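PDB 3BWG: uncharacterized HTH-type transcriptional regulator YydK from Bacillus subtilis subsp. subtilis, which probably binds DNA through a GntR-type winged helix-turn-helix domain and regulates transcription, with a UTRA domain as its likely effector-binding part. Local coordinates for the interface of chains A and B. Sequence-based numbering; all coordinates share one arbitrary frame. Chains: chain A/B, Uncharacterized HTH-type transcriptional regulator yydK.

The interface of chains A and B. Residues chain A 232-235; chain B 80-81, 84, 176-178.
A:Val232 and B:Leu178 pair backbone to backbone, each giving its N-H to the other's carbonyl; B:Leu178 N lies 2.9 Å from A:Val232 O. Two residues on, A:Ala234 N donates to B:Ser176 O at 2.9 Å. The return bond, B:Ser176 N to A:Ala234 O, is longer at 3.2 Å. Together they join strand 230-234 of chain A, near its C-terminus, antiparallel to strand 173-184 of the partner's UTRA region. The two-fold axis repeats the exchange with the chains swapped, so each subunit adds its last strand to the partner's sheet, in keeping with the dimer expected of a GntR-family regulator.

On one face of this ladder, the loop residues B:Leu80, B:Leu81 and B:Gln84 meet the small side chains of A:Val232 and A:Ala234. B:Leu81 comes tip to tip with A:Val232, and its CD2 methyl touches both A:Val232 CG2 and A:Ala234 CB, the latter at 3.9 Å. Its CG is anti to its own carbonyl carbon (chi1 -55°), an orientation that carries both methyls to the strand. An alanine in place of B:Leu81 would probably open a gap over A:Val232 CG2 and A:Ala234 CB, leaving the loop less firmly seated on the strand. The other A:Val232 methyl, CG1, touches both B:Leu178 CB and B:Leu80 CD2, each at 4.0 Å.

On the opposite face A:Gln233 and B:Asp177 lie alongside each other, both extending off that face, with amide and carboxylate planes turned 57° apart. A:Gln233 OE1 and B:Asp177 OD1 come to 3.3 Å, two oxygens as modelled, so the pair reads as a close approach rather than a bond.

Farther out, water 1 bridges the end of the strand to the loop, contacting the backbone N of A:Asn235 at 2.9 Å and the side-chain carbonyl oxygen OE1 of B:Gln84 at 3.0 Å.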
loop_
_atom_site.group_PDB
_atom_site.type_symbol
_atom_site.label_atom_id
_atom_site.label_comp_id
_atom_site.label_asym_id
_atom_site.label_seq_id
_atom_site.Cartn_x
_atom_site.Cartn_y
_atom_site.Cartn_z
ATOM N N VAL A 232 -6.525 0.368 0.729
ATOM C CA VAL A 232 -5.195 0.108 1.287
ATOM C C VAL A 232 -5.043 0.989 2.509
ATOM O O VAL A 232 -5.626 2.083 2.590
ATOM C CB VAL A 232 -4.055 0.232 0.209
ATOM C CG1 VAL A 232 -4.098 1.542 -0.478
ATOM C CG2 VAL A 232 -2.635 -0.045 0.828
ATOM N N GLN A 233 -4.350 0.463 3.513
ATOM C CA GLN A 233 -4.204 1.165 4.768
ATOM C C GLN A 233 -2.741 1.462 5.041
ATOM O O GLN A 233 -1.841 0.667 4.706
ATOM C CB GLN A 233 -4.842 0.395 5.913
ATOM C CG GLN A 233 -6.348 0.513 5.797
ATOM C CD GLN A 233 -7.123 -0.450 6.638
ATOM O OE1 GLN A 233 -7.774 -0.049 7.586
ATOM N NE2 GLN A 233 -7.102 -1.718 6.262
ATOM N N ALA A 234 -2.493 2.628 5.608
ATOM C CA ALA A 234 -1.154 2.926 5.954
ATOM C C ALA A 234 -1.174 3.126 7.426
ATOM O O ALA A 234 -2.208 3.502 7.977
ATOM C CB ALA A 234 -0.656 4.180 5.187
ATOM N N ASN A 235 -0.031 2.868 8.064
ATOM C CA ASN A 235 0.153 3.150 9.483
ATOM C C ASN A 235 0.935 4.429 9.731
ATOM O O ASN A 235 1.406 5.092 8.794
ATOM C CB ASN A 235 0.769 1.947 10.186
ATOM C CG ASN A 235 0.065 0.672 9.804
ATOM O OD1 ASN A 235 -1.007 0.377 10.314
ATOM N ND2 ASN A 235 0.620 -0.050 8.824
ATOM N N LEU B 80 2.545 5.261 -3.135
ATOM C CA LEU B 80 1.118 5.422 -2.915
ATOM C C LEU B 80 0.830 5.809 -1.458
ATOM O O LEU B 80 -0.008 6.681 -1.196
ATOM C CB LEU B 80 0.404 4.134 -3.307
ATOM C CG LEU B 80 -1.120 4.068 -3.204
ATOM C CD1 LEU B 80 -1.837 4.939 -4.215
ATOM C CD2 LEU B 80 -1.498 2.624 -3.345
ATOM N N LEU B 81 1.544 5.189 -0.513
ATOM C CA LEU B 81 1.406 5.487 0.906
ATOM C C LEU B 81 2.436 6.543 1.335
ATOM O O LEU B 81 3.628 6.369 1.110
ATOM C CB LEU B 81 1.534 4.186 1.763
ATOM C CG LEU B 81 0.559 3.024 1.394
ATOM C CD1 LEU B 81 0.718 1.796 2.295
ATOM C CD2 LEU B 81 -0.922 3.465 1.403
ATOM N N GLN B 84 6.707 6.542 4.462
ATOM C CA GLN B 84 6.927 5.182 4.987
ATOM C C GLN B 84 8.178 4.480 4.446
ATOM O O GLN B 84 9.166 5.122 4.100
ATOM C CB GLN B 84 5.707 4.306 4.711
ATOM C CG GLN B 84 4.530 4.560 5.639
ATOM C CD GLN B 84 3.235 4.187 4.991
ATOM O OE1 GLN B 84 3.076 3.061 4.525
ATOM N NE2 GLN B 84 2.296 5.132 4.937
ATOM N N SER B 176 -3.774 6.287 7.845
ATOM C CA SER B 176 -4.670 6.739 6.805
ATOM C C SER B 176 -5.302 5.539 6.081
ATOM O O SER B 176 -4.695 4.485 5.940
ATOM C CB SER B 176 -3.908 7.594 5.759
ATOM O OG SER B 176 -2.741 6.899 5.387
ATOM N N ASP B 177 -6.510 5.759 5.580
ATOM C CA ASP B 177 -7.201 4.838 4.692
ATOM C C ASP B 177 -7.314 5.403 3.276
ATOM O O ASP B 177 -7.760 6.540 3.116
ATOM C CB ASP B 177 -8.584 4.573 5.295
ATOM C CG ASP B 177 -8.484 4.008 6.742
ATOM O OD1 ASP B 177 -7.592 3.165 7.023
ATOM O OD2 ASP B 177 -9.267 4.446 7.609
ATOM N N LEU B 178 -6.932 4.629 2.250
ATOM C CA LEU B 178 -7.109 5.048 0.840
ATOM C C LEU B 178 -8.064 4.121 0.125
ATOM O O LEU B 178 -7.945 2.890 0.280
ATOM C CB LEU B 178 -5.777 5.086 0.068
ATOM C CG LEU B 178 -4.778 6.235 0.244
ATOM C CD1 LEU B 178 -4.371 6.395 1.754
ATOM C CD2 LEU B 178 -3.531 6.100 -0.641
HETATM O O HOH W 1 1.907 1.249 6.544
#